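Cutm, flavoprotein of carbon monoxide dehydrogenase (Hydrogenophaga pseudoflava, PDB 1FFV) binds FAD as the flavoprotein subunit of carbon monoxide dehydrogenase and probably passes electrons between the enzyme's iron-sulfur subunit and an outside acceptor. Local coordinates at residues G122-V132 with W193-V201; Q177-K185 with R277-A287. One frame throughout, in Å; residues are numbered along the deposited sequence.

Contact 1 of 2, residues G122-V132 with W193-V201; sequences GNDHPALSIAV and WATAGCAVV. With FAD (flavin-adenine dinucleotide), chain J.
Trp193 runs along Gly122 and Asn123 to reach the flavin. Its CB lies 4.0 Å from Gly122 O; with CG anti to the carbonyl carbon (chi1 -74°), the indole turns its CD1 edge to that oxygen, CD1 to O 3.1 Å. Further out, the ring lies side by side with the Asn123 side chain, the amide plane only 9° from its own. The six-membered ring then lies against the isoalloxazine, CZ2 being 3.3 Å from FAD C9A. Replacing Trp193 by an alanine would probably leave that face of the flavin without its indole cover and open a gap beside Gly122. Asp124 grips the pyrimidine end twice: its N donates to FAD O2, and its OD2, also salt-bridged to Lys185, accepts from FAD N3 at 2.8 Å. Water 1 donates to Gly122 O and Asp124 OD1 and accepts from Ala194 N, tying the two segments together; OD1 is also hydrogen-bonded to Tyr183 OH. Beyond them helix 125-131 packs on strand 196-201, axes 20° apart, where Ala131 CB meets Ala199 CB and Val201 CG2, both at 3.8 Å. Alanines and Val201 thus seat a helix of the FAD-binding region on the C-terminal sheet, at the isoalloxazine pocket of a molybdopterin dehydrogenase-type flavoprotein.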
loop_
_atom_site.group_PDB
_atom_site.type_symbol
_atom_site.label_atom_id
_atom_site.label_comp_id
_atom_site.label_asym_id
_atom_site.label_seq_id
_atom_site.Cartn_x
_atom_site.Cartn_y
_atom_site.Cartn_z
ATOM N N GLY C 122 16.202 -29.213 37.774
ATOM C CA GLY C 122 15.824 -29.680 36.459
ATOM C C GLY C 122 16.979 -29.821 35.485
ATOM O O GLY C 122 16.871 -30.572 34.521
ATOM N N ASN C 123 18.063 -29.081 35.707
ATOM C CA ASN C 123 19.232 -29.136 34.829
ATOM C C ASN C 123 19.971 -30.484 34.922
ATOM O O ASN C 123 19.875 -31.186 35.932
ATOM C CB ASN C 123 20.172 -27.967 35.132
ATOM C CG ASN C 123 19.692 -26.640 34.535
ATOM O OD1 ASN C 123 20.419 -25.655 34.623
ATOM N ND2 ASN C 123 18.515 -26.614 33.922
ATOM N N ASP C 124 20.705 -30.838 33.869
ATOM C CA ASP C 124 21.422 -32.116 33.815
ATOM C C ASP C 124 22.854 -32.133 34.350
ATOM O O ASP C 124 23.278 -33.116 34.967
ATOM C CB ASP C 124 21.413 -32.662 32.385
ATOM C CG ASP C 124 20.006 -32.880 31.848
ATOM O OD1 ASP C 124 19.261 -33.711 32.402
ATOM O OD2 ASP C 124 19.642 -32.213 30.864
ATOM N N HIS C 125 23.605 -31.060 34.122
ATOM C CA HIS C 125 24.986 -31.017 34.582
ATOM C C HIS C 125 25.193 -31.202 36.072
ATOM O O HIS C 125 26.225 -31.731 36.475
ATOM C CB HIS C 125 25.707 -29.769 34.078
ATOM C CG HIS C 125 26.132 -29.877 32.652
ATOM N ND1 HIS C 125 27.009 -30.845 32.214
ATOM C CD2 HIS C 125 25.764 -29.177 31.555
ATOM C CE1 HIS C 125 27.163 -30.739 30.907
ATOM N NE2 HIS C 125 26.419 -29.734 30.483
ATOM N N PRO C 126 24.256 -30.722 36.917
ATOM C CA PRO C 126 24.495 -30.940 38.348
ATOM C C PRO C 126 24.717 -32.436 38.662
ATOM O O PRO C 126 25.763 -32.803 39.198
ATOM C CB PRO C 126 23.226 -30.378 38.987
ATOM C CG PRO C 126 22.924 -29.208 38.095
ATOM C CD PRO C 126 23.132 -29.785 36.712
ATOM N N ALA C 127 23.784 -33.304 38.271
ATOM C CA ALA C 127 23.945 -34.737 38.534
ATOM C C ALA C 127 25.169 -35.293 37.806
ATOM O O ALA C 127 25.926 -36.078 38.368
ATOM C CB ALA C 127 22.692 -35.517 38.134
ATOM N N LEU C 128 25.366 -34.864 36.564
ATOM C CA LEU C 128 26.501 -35.309 35.776
ATOM C C LEU C 128 27.826 -34.965 36.442
ATOM O O LEU C 128 28.747 -35.792 36.477
ATOM C CB LEU C 128 26.447 -34.696 34.377
ATOM C CG LEU C 128 25.371 -35.261 33.440
ATOM C CD1 LEU C 128 25.244 -34.385 32.210
ATOM C CD2 LEU C 128 25.728 -36.692 33.058
ATOM N N SER C 129 27.916 -33.759 36.995
ATOM C CA SER C 129 29.144 -33.320 37.642
ATOM C C SER C 129 29.462 -34.148 38.881
ATOM O O SER C 129 30.628 -34.372 39.199
ATOM C CB SER C 129 29.080 -31.829 37.987
ATOM O OG SER C 129 28.130 -31.568 39.001
ATOM N N ILE C 130 28.420 -34.602 39.571
ATOM C CA ILE C 130 28.583 -35.428 40.762
ATOM C C ILE C 130 29.076 -36.821 40.344
ATOM O O ILE C 130 30.044 -37.342 40.898
ATOM C CB ILE C 130 27.251 -35.532 41.542
ATOM C CG1 ILE C 130 26.853 -34.148 42.070
ATOM C CG2 ILE C 130 27.359 -36.546 42.680
ATOM C CD1 ILE C 130 25.516 -34.100 42.787
ATOM N N ALA C 131 28.448 -37.396 39.325
ATOM C CA ALA C 131 28.841 -38.712 38.845
ATOM C C ALA C 131 30.305 -38.782 38.381
ATOM O O ALA C 131 30.985 -39.785 38.612
ATOM C CB ALA C 131 27.912 -39.156 37.729
ATOM N N VAL C 132 30.782 -37.729 37.715
ATOM C CA VAL C 132 32.163 -37.694 37.224
ATOM C C VAL C 132 33.162 -37.163 38.257
ATOM O O VAL C 132 34.360 -37.095 37.991
ATOM C CB VAL C 132 32.300 -36.885 35.898
ATOM C CG1 VAL C 132 31.451 -37.521 34.799
ATOM C CG2 VAL C 132 31.911 -35.422 36.108
ATOM N N TRP C 193 13.105 -30.561 30.083
ATOM C CA TRP C 193 13.800 -30.973 31.292
ATOM C C TRP C 193 13.322 -32.361 31.682
ATOM O O TRP C 193 12.197 -32.754 31.382
ATOM C CB TRP C 193 13.569 -29.965 32.415
ATOM C CG TRP C 193 14.352 -28.697 32.216
ATOM C CD1 TRP C 193 15.589 -28.406 32.728
ATOM C CD2 TRP C 193 13.953 -27.548 31.462
ATOM N NE1 TRP C 193 15.980 -27.148 32.345
ATOM C CE2 TRP C 193 14.994 -26.596 31.569
ATOM C CE3 TRP C 193 12.819 -27.229 30.706
ATOM C CZ2 TRP C 193 14.930 -25.340 30.951
ATOM C CZ3 TRP C 193 12.756 -25.987 30.090
ATOM C CH2 TRP C 193 13.809 -25.053 30.219
ATOM N N ALA C 194 14.200 -33.121 32.312
ATOM C CA ALA C 194 13.870 -34.474 32.714
ATOM C C ALA C 194 12.746 -34.557 33.734
ATOM O O ALA C 194 12.586 -33.664 34.574
ATOM C CB ALA C 194 15.106 -35.156 33.274
ATOM N N THR C 195 11.931 -35.601 33.604
ATOM C CA THR C 195 10.878 -35.871 34.572
ATOM C C THR C 195 11.651 -36.546 35.718
ATOM O O THR C 195 11.327 -36.397 36.894
ATOM C CB THR C 195 9.832 -36.860 34.011
ATOM O OG1 THR C 195 9.142 -36.257 32.910
ATOM C CG2 THR C 195 8.826 -37.237 35.086
ATOM N N ALA C 196 12.691 -37.282 35.336
ATOM C CA ALA C 196 13.577 -37.980 36.248
ATOM C C ALA C 196 14.799 -38.404 35.434
ATOM O O ALA C 196 14.687 -38.701 34.249
ATOM C CB ALA C 196 12.886 -39.192 36.841
ATOM N N GLY C 197 15.970 -38.374 36.052
ATOM C CA GLY C 197 17.173 -38.777 35.349
ATOM C C GLY C 197 18.193 -39.355 36.309
ATOM O O GLY C 197 18.139 -39.092 37.516
ATOM N N CYS C 198 19.105 -40.169 35.786
ATOM C CA CYS C 198 20.142 -40.770 36.611
ATOM C C CYS C 198 21.467 -40.866 35.881
ATOM O O CYS C 198 21.553 -41.423 34.780
ATOM C CB CYS C 198 19.737 -42.157 37.107
ATOM S SG CYS C 198 21.094 -43.061 37.950
ATOM N N ALA C 199 22.494 -40.290 36.500
ATOM C CA ALA C 199 23.848 -40.309 35.961
ATOM C C ALA C 199 24.642 -41.354 36.741
ATOM O O ALA C 199 24.548 -41.428 37.971
ATOM C CB ALA C 199 24.496 -38.933 36.102
ATOM N N VAL C 200 25.410 -42.162 36.014
ATOM C CA VAL C 200 26.228 -43.213 36.612
ATOM C C VAL C 200 27.611 -43.333 35.973
ATOM O O VAL C 200 27.761 -43.226 34.756
ATOM C CB VAL C 200 25.547 -44.608 36.467
ATOM C CG1 VAL C 200 26.559 -45.729 36.732
ATOM C CG2 VAL C 200 24.384 -44.742 37.429
ATOM N N VAL C 201 28.616 -43.539 36.820
ATOM C CA VAL C 201 29.987 -43.776 36.383
ATOM C C VAL C 201 30.409 -44.959 37.250
ATOM O O VAL C 201 30.205 -44.938 38.469
ATOM C CB VAL C 201 30.936 -42.584 36.658
ATOM C CG1 VAL C 201 32.336 -42.919 36.166
ATOM C CG2 VAL C 201 30.437 -41.323 35.961
HETATM P PA FAD J . 22.742 -17.999 32.177
HETATM O O1A FAD J . 23.517 -16.747 32.236
HETATM O O2A FAD J . 21.529 -18.002 31.573
HETATM O O5B FAD J . 22.558 -18.333 33.620
HETATM C C5B FAD J . 23.676 -18.455 34.477
HETATM C C4B FAD J . 23.176 -18.348 35.911
HETATM O O4B FAD J . 24.342 -18.737 36.700
HETATM C C3B FAD J . 22.929 -16.958 36.434
HETATM O O3B FAD J . 22.362 -16.873 37.692
HETATM C C2B FAD J . 24.322 -16.391 36.268
HETATM O O2B FAD J . 24.440 -15.177 36.930
HETATM C C1B FAD J . 25.153 -17.484 36.863
HETATM N N9A FAD J . 26.385 -17.818 36.169
HETATM C C8A FAD J . 26.540 -18.136 34.844
HETATM N N7A FAD J . 27.804 -18.399 34.522
HETATM C C5A FAD J . 28.500 -18.237 35.692
HETATM C C6A FAD J . 29.914 -18.390 36.006
HETATM N N6A FAD J . 30.831 -18.724 35.139
HETATM N N1A FAD J . 30.230 -18.141 37.308
HETATM C C2A FAD J . 29.312 -17.794 38.239
HETATM N N3A FAD J . 28.005 -17.637 38.046
HETATM C C4A FAD J . 27.640 -17.876 36.753
HETATM N N1 FAD J . 19.315 -27.289 30.692
HETATM C C2 FAD J . 19.470 -28.571 30.988
HETATM O O2 FAD J . 20.300 -28.931 31.756
HETATM N N3 FAD J . 18.668 -29.589 30.419
HETATM C C4 FAD J . 17.677 -29.299 29.521
HETATM O O4 FAD J . 17.012 -30.200 29.051
HETATM C C4X FAD J . 17.488 -27.896 29.188
HETATM N N5 FAD J . 16.534 -27.552 28.319
HETATM C C5X FAD J . 16.396 -26.229 28.038
HETATM C C6 FAD J . 15.395 -25.884 27.129
HETATM C C7 FAD J . 15.172 -24.592 26.778
HETATM C C7M FAD J . 14.078 -24.250 25.795
HETATM C C8 FAD J . 15.978 -23.540 27.339
HETATM C C8M FAD J . 15.750 -22.094 26.967
HETATM C C9 FAD J . 16.994 -23.867 28.250
HETATM C C9A FAD J . 17.202 -25.196 28.595
HETATM N N10 FAD J . 18.212 -25.598 29.517
HETATM C C10 FAD J . 18.362 -26.903 29.814
HETATM C "C1'" FAD J . 19.108 -24.553 30.114
HETATM C "C2'" FAD J . 20.577 -24.209 29.583
HETATM O "O2'" FAD J . 20.784 -25.596 29.603
HETATM C "C3'" FAD J . 20.572 -23.237 30.747
HETATM O "O3'" FAD J . 20.887 -22.630 29.472
HETATM C "C4'" FAD J . 21.833 -22.504 31.153
HETATM O "O4'" FAD J . 21.172 -23.185 32.269
HETATM C "C5'" FAD J . 21.960 -21.424 32.234
HETATM O "O5'" FAD J . 23.361 -21.520 31.444
HETATM P P FAD J . 23.765 -20.250 30.692
HETATM O O1P FAD J . 25.184 -20.567 30.166
HETATM O O2P FAD J . 22.885 -19.888 29.687
HETATM O O3P FAD J . 23.737 -19.137 31.656
HETATM O O HOH W 1 16.978 -32.293 32.452
#

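Contact 2 of 2, residues Q177-K185 with R277-A287; sequences QGTGWAYEK and RALNAAWARCA. With FAD (flavin-adenine dinucleotide), chain J.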
loop_
_atom_site.group_PDB
_atom_site.type_symbol
_atom_site.label_atom_id
_atom_site.label_comp_id
_atom_site.label_asym_id
_atom_site.label_seq_id
_atom_site.Cartn_x
_atom_site.Cartn_y
_atom_site.Cartn_z
ATOM N N GLN C 177 40.793 -46.093 31.977
ATOM C CA GLN C 177 40.475 -47.044 30.906
ATOM C C GLN C 177 39.515 -48.154 31.365
ATOM O O GLN C 177 39.754 -48.828 32.373
ATOM C CB GLN C 177 41.766 -47.650 30.334
ATOM N N GLY C 178 38.415 -48.311 30.632
ATOM C CA GLY C 178 37.428 -49.324 30.968
ATOM C C GLY C 178 36.290 -48.829 31.850
ATOM O O GLY C 178 35.480 -49.627 32.332
ATOM N N THR C 179 36.228 -47.521 32.081
ATOM C CA THR C 179 35.166 -46.949 32.900
ATOM C C THR C 179 33.813 -47.020 32.198
ATOM O O THR C 179 33.693 -46.658 31.029
ATOM C CB THR C 179 35.455 -45.481 33.242
ATOM O OG1 THR C 179 36.613 -45.411 34.079
ATOM C CG2 THR C 179 34.276 -44.850 33.961
ATOM N N GLY C 180 32.814 -47.527 32.911
ATOM C CA GLY C 180 31.472 -47.614 32.366
ATOM C C GLY C 180 30.716 -46.367 32.795
ATOM O O GLY C 180 31.033 -45.774 33.837
ATOM N N TRP C 181 29.702 -45.984 32.023
ATOM C CA TRP C 181 28.932 -44.782 32.328
ATOM C C TRP C 181 27.552 -44.792 31.684
ATOM O O TRP C 181 27.257 -45.629 30.827
ATOM C CB TRP C 181 29.700 -43.555 31.833
ATOM C CG TRP C 181 30.192 -43.729 30.422
ATOM C CD1 TRP C 181 31.356 -44.336 30.024
ATOM C CD2 TRP C 181 29.503 -43.361 29.225
ATOM N NE1 TRP C 181 31.425 -44.376 28.653
ATOM C CE2 TRP C 181 30.301 -43.783 28.136
ATOM C CE3 TRP C 181 28.285 -42.722 28.963
ATOM C CZ2 TRP C 181 29.918 -43.586 26.800
ATOM C CZ3 TRP C 181 27.902 -42.526 27.638
ATOM C CH2 TRP C 181 28.719 -42.957 26.572
ATOM N N ALA C 182 26.724 -43.827 32.074
ATOM C CA ALA C 182 25.386 -43.710 31.521
ATOM C C ALA C 182 24.611 -42.537 32.092
ATOM O O ALA C 182 24.871 -42.089 33.208
ATOM C CB ALA C 182 24.599 -45.004 31.755
ATOM N N TYR C 183 23.705 -42.005 31.279
ATOM C CA TYR C 183 22.811 -40.933 31.697
ATOM C C TYR C 183 21.450 -41.251 31.102
ATOM O O TYR C 183 21.241 -41.105 29.897
ATOM C CB TYR C 183 23.252 -39.550 31.220
ATOM C CG TYR C 183 22.442 -38.459 31.886
ATOM C CD1 TYR C 183 22.316 -38.427 33.278
ATOM C CD2 TYR C 183 21.761 -37.491 31.139
ATOM C CE1 TYR C 183 21.534 -37.468 33.916
ATOM C CE2 TYR C 183 20.968 -36.517 31.775
ATOM C CZ TYR C 183 20.865 -36.520 33.166
ATOM O OH TYR C 183 20.100 -35.590 33.831
ATOM N N GLU C 184 20.559 -41.776 31.931
ATOM C CA GLU C 184 19.212 -42.113 31.484
ATOM C C GLU C 184 18.303 -40.953 31.850
ATOM O O GLU C 184 18.152 -40.630 33.029
ATOM C CB GLU C 184 18.721 -43.398 32.154
ATOM C CG GLU C 184 19.492 -44.654 31.764
ATOM C CD GLU C 184 19.310 -45.049 30.305
ATOM O OE1 GLU C 184 18.165 -45.021 29.798
ATOM O OE2 GLU C 184 20.324 -45.396 29.663
ATOM N N LYS C 185 17.713 -40.322 30.838
ATOM C CA LYS C 185 16.824 -39.187 31.059
ATOM C C LYS C 185 15.411 -39.385 30.487
ATOM O O LYS C 185 15.224 -39.511 29.272
ATOM C CB LYS C 185 17.473 -37.916 30.487
ATOM C CG LYS C 185 16.607 -36.668 30.485
ATOM C CD LYS C 185 17.366 -35.521 29.818
ATOM C CE LYS C 185 16.565 -34.222 29.798
ATOM N NZ LYS C 185 17.360 -33.101 29.235
ATOM N N ARG C 277 18.177 -48.722 34.709
ATOM C CA ARG C 277 18.642 -48.594 33.323
ATOM C C ARG C 277 20.061 -48.031 33.224
ATOM O O ARG C 277 20.850 -48.467 32.387
ATOM C CB ARG C 277 17.681 -47.729 32.503
ATOM C CG ARG C 277 16.326 -48.373 32.288
ATOM C CD ARG C 277 15.351 -47.467 31.561
ATOM N NE ARG C 277 14.116 -48.189 31.267
ATOM C CZ ARG C 277 13.276 -47.890 30.279
ATOM N NH1 ARG C 277 13.520 -46.857 29.474
ATOM N NH2 ARG C 277 12.214 -48.662 30.068
ATOM N N ALA C 278 20.385 -47.062 34.077
ATOM C CA ALA C 278 21.715 -46.450 34.073
ATOM C C ALA C 278 22.783 -47.453 34.504
ATOM O O ALA C 278 23.794 -47.633 33.822
ATOM C CB ALA C 278 21.739 -45.214 34.976
ATOM N N LEU C 279 22.539 -48.116 35.631
ATOM C CA LEU C 279 23.465 -49.112 36.153
ATOM C C LEU C 279 23.713 -50.205 35.117
ATOM O O LEU C 279 24.863 -50.591 34.874
ATOM C CB LEU C 279 22.914 -49.721 37.439
ATOM C CG LEU C 279 22.837 -48.779 38.643
ATOM C CD1 LEU C 279 22.064 -49.434 39.768
ATOM C CD2 LEU C 279 24.238 -48.389 39.093
ATOM N N ASN C 280 22.638 -50.663 34.477
ATOM C CA ASN C 280 22.727 -51.708 33.461
ATOM C C ASN C 280 23.491 -51.265 32.220
ATOM O O ASN C 280 24.309 -52.014 31.688
ATOM C CB ASN C 280 21.331 -52.202 33.076
ATOM C CG ASN C 280 20.819 -53.279 34.014
ATOM O OD1 ASN C 280 19.835 -53.072 34.726
ATOM N ND2 ASN C 280 21.479 -54.433 34.014
ATOM N N ALA C 281 23.235 -50.039 31.777
ATOM C CA ALA C 281 23.904 -49.498 30.602
ATOM C C ALA C 281 25.366 -49.224 30.925
ATOM O O ALA C 281 26.240 -49.407 30.076
ATOM C CB ALA C 281 23.211 -48.221 30.140
ATOM N N ALA C 282 25.624 -48.794 32.158
ATOM C CA ALA C 282 26.983 -48.507 32.599
ATOM C C ALA C 282 27.810 -49.786 32.644
ATOM O O ALA C 282 28.915 -49.833 32.109
ATOM C CB ALA C 282 26.968 -47.842 33.961
ATOM N N TRP C 283 27.246 -50.834 33.239
ATOM C CA TRP C 283 27.930 -52.119 33.349
ATOM C C TRP C 283 28.347 -52.620 31.974
ATOM O O TRP C 283 29.496 -53.005 31.777
ATOM C CB TRP C 283 27.039 -53.146 34.058
ATOM C CG TRP C 283 27.659 -54.526 34.217
ATOM C CD1 TRP C 283 27.329 -55.655 33.521
ATOM C CD2 TRP C 283 28.696 -54.914 35.133
ATOM N NE1 TRP C 283 28.088 -56.717 33.947
ATOM C CE2 TRP C 283 28.935 -56.290 34.935
ATOM C CE3 TRP C 283 29.441 -54.234 36.101
ATOM C CZ2 TRP C 283 29.890 -57.001 35.671
ATOM C CZ3 TRP C 283 30.390 -54.938 36.834
ATOM C CH2 TRP C 283 30.607 -56.310 36.614
ATOM N N ALA C 284 27.431 -52.542 31.013
ATOM C CA ALA C 284 27.687 -52.982 29.645
ATOM C C ALA C 284 28.846 -52.233 28.988
ATOM O O ALA C 284 29.443 -52.714 28.020
ATOM C CB ALA C 284 26.422 -52.828 28.805
ATOM N N ARG C 285 29.139 -51.039 29.501
ATOM C CA ARG C 285 30.221 -50.223 28.964
ATOM C C ARG C 285 31.558 -50.454 29.650
ATOM O O ARG C 285 32.579 -49.962 29.183
ATOM C CB ARG C 285 29.842 -48.741 28.995
ATOM C CG ARG C 285 28.855 -48.375 27.905
ATOM C CD ARG C 285 28.331 -46.962 28.035
ATOM N NE ARG C 285 27.485 -46.625 26.890
ATOM C CZ ARG C 285 26.270 -46.093 26.978
ATOM N NH1 ARG C 285 25.741 -45.817 28.166
ATOM N NH2 ARG C 285 25.565 -45.873 25.875
ATOM N N CYS C 286 31.546 -51.210 30.745
ATOM C CA CYS C 286 32.760 -51.525 31.496
ATOM C C CYS C 286 33.621 -52.567 30.782
ATOM O O CYS C 286 33.104 -53.436 30.074
ATOM C CB CYS C 286 32.413 -52.035 32.897
ATOM S SG CYS C 286 31.856 -50.778 34.051
ATOM N N ALA C 287 34.933 -52.482 30.994
ATOM C CA ALA C 287 35.894 -53.403 30.388
ATOM C C ALA C 287 37.226 -53.350 31.133
ATOM O O ALA C 287 37.267 -53.452 32.364
ATOM C CB ALA C 287 36.102 -53.056 28.920
HETATM P PA FAD J . 22.742 -17.999 32.177
HETATM O O1A FAD J . 23.517 -16.747 32.236
HETATM O O2A FAD J . 21.529 -18.002 31.573
HETATM O O5B FAD J . 22.558 -18.333 33.620
HETATM C C5B FAD J . 23.676 -18.455 34.477
HETATM C C4B FAD J . 23.176 -18.348 35.911
HETATM O O4B FAD J . 24.342 -18.737 36.700
HETATM C C3B FAD J . 22.929 -16.958 36.434
HETATM O O3B FAD J . 22.362 -16.873 37.692
HETATM C C2B FAD J . 24.322 -16.391 36.268
HETATM O O2B FAD J . 24.440 -15.177 36.930
HETATM C C1B FAD J . 25.153 -17.484 36.863
HETATM N N9A FAD J . 26.385 -17.818 36.169
HETATM C C8A FAD J . 26.540 -18.136 34.844
HETATM N N7A FAD J . 27.804 -18.399 34.522
HETATM C C5A FAD J . 28.500 -18.237 35.692
HETATM C C6A FAD J . 29.914 -18.390 36.006
HETATM N N6A FAD J . 30.831 -18.724 35.139
HETATM N N1A FAD J . 30.230 -18.141 37.308
HETATM C C2A FAD J . 29.312 -17.794 38.239
HETATM N N3A FAD J . 28.005 -17.637 38.046
HETATM C C4A FAD J . 27.640 -17.876 36.753
HETATM N N1 FAD J . 19.315 -27.289 30.692
HETATM C C2 FAD J . 19.470 -28.571 30.988
HETATM O O2 FAD J . 20.300 -28.931 31.756
HETATM N N3 FAD J . 18.668 -29.589 30.419
HETATM C C4 FAD J . 17.677 -29.299 29.521
HETATM O O4 FAD J . 17.012 -30.200 29.051
HETATM C C4X FAD J . 17.488 -27.896 29.188
HETATM N N5 FAD J . 16.534 -27.552 28.319
HETATM C C5X FAD J . 16.396 -26.229 28.038
HETATM C C6 FAD J . 15.395 -25.884 27.129
HETATM C C7 FAD J . 15.172 -24.592 26.778
HETATM C C7M FAD J . 14.078 -24.250 25.795
HETATM C C8 FAD J . 15.978 -23.540 27.339
HETATM C C8M FAD J . 15.750 -22.094 26.967
HETATM C C9 FAD J . 16.994 -23.867 28.250
HETATM C C9A FAD J . 17.202 -25.196 28.595
HETATM N N10 FAD J . 18.212 -25.598 29.517
HETATM C C10 FAD J . 18.362 -26.903 29.814
HETATM C "C1'" FAD J . 19.108 -24.553 30.114
HETATM C "C2'" FAD J . 20.577 -24.209 29.583
HETATM O "O2'" FAD J . 20.784 -25.596 29.603
HETATM C "C3'" FAD J . 20.572 -23.237 30.747
HETATM O "O3'" FAD J . 20.887 -22.630 29.472
HETATM C "C4'" FAD J . 21.833 -22.504 31.153
HETATM O "O4'" FAD J . 21.172 -23.185 32.269
HETATM C "C5'" FAD J . 21.960 -21.424 32.234
HETATM O "O5'" FAD J . 23.361 -21.520 31.444
HETATM P P FAD J . 23.765 -20.250 30.692
HETATM O O1P FAD J . 25.184 -20.567 30.166
HETATM O O2P FAD J . 22.885 -19.888 29.687
HETATM O O3P FAD J . 23.737 -19.137 31.656
HETATM O O HOH W 2 36.012 -50.937 34.401
HETATM O O HOH W 3 23.631 -43.241 28.480
HETATM O O HOH W 4 15.299 -44.483 29.640
#
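Trp181 has its CG between the backbone N and the carbonyl carbon (chi1 48°), which brings the indole against Arg285, while Arg285 has CG anti to the carbonyl carbon (chi1 -75°) and an extended chain from CG to NE, which carries its guanidinium across the ring. The two planes lie 6° apart in a cation-pi stack, CZ of Arg285 standing 4.2 Å from the centroid of the six-membered ring of Trp181, and Arg285 CD adds a CH-pi contact over the same ring. At the edge of the guanidinium, near its plane, Arg285 NH1 donates to Trp181 O at 3.1 Å, approaching tilted from the carbonyl plane, a bond that fixes the rotation of the guanidinium; Pro92 and Leu93 of helix 92-97 also touch the indole. Beside this stack Ala182 CB rests on the helix, 3.9 Å from Ala281 CB and 3.4 Å from Ala278 O. Gly180 permits equally close approach: its CA makes a CA-H...O contact with Ala282 O, and a CB there would clash with that oxygen and with Cys286 SG. Glu184, bent at chi2, lays CG 3.6 Å from Arg277 CB; water 4 bridges its OE1 to Arg277 NH1, while Arg277 NE bonds Gln273. At the far end Ala287 N donates to Gly178 O at 3.2 Å, pinning the C terminus. The outcome is a helix-on-sheet layer in the C-terminal domain: residues 277-285, the end of helix 264-285, run roughly antiparallel to strand 180-185, an outermost strand of its antiparallel sheet within this chain.

From the N terminus, the chain first lays down 122-132 and, after the strands that follow, 177-185; it then turns back so that 193-201 closes contact 1. Contact 2 is closed only at the C terminus, when 277-287 returns to 177-185. The two loops therefore cross rather than nest. Their strands are antiparallel neighbours in one sheet, with Val200 N probably bonded to Ala182 O, and the helices 125-131 and 264-285 both pack against it. Tyr183 OH and Asp124 OD1, 2.5 Å apart, probably join the contacts by another hydrogen bond. Both reach FAD: Lys185, bonded to FAD O4, also forms a salt bridge with Asp124, linking the FAD-binding region to the C-terminal domain.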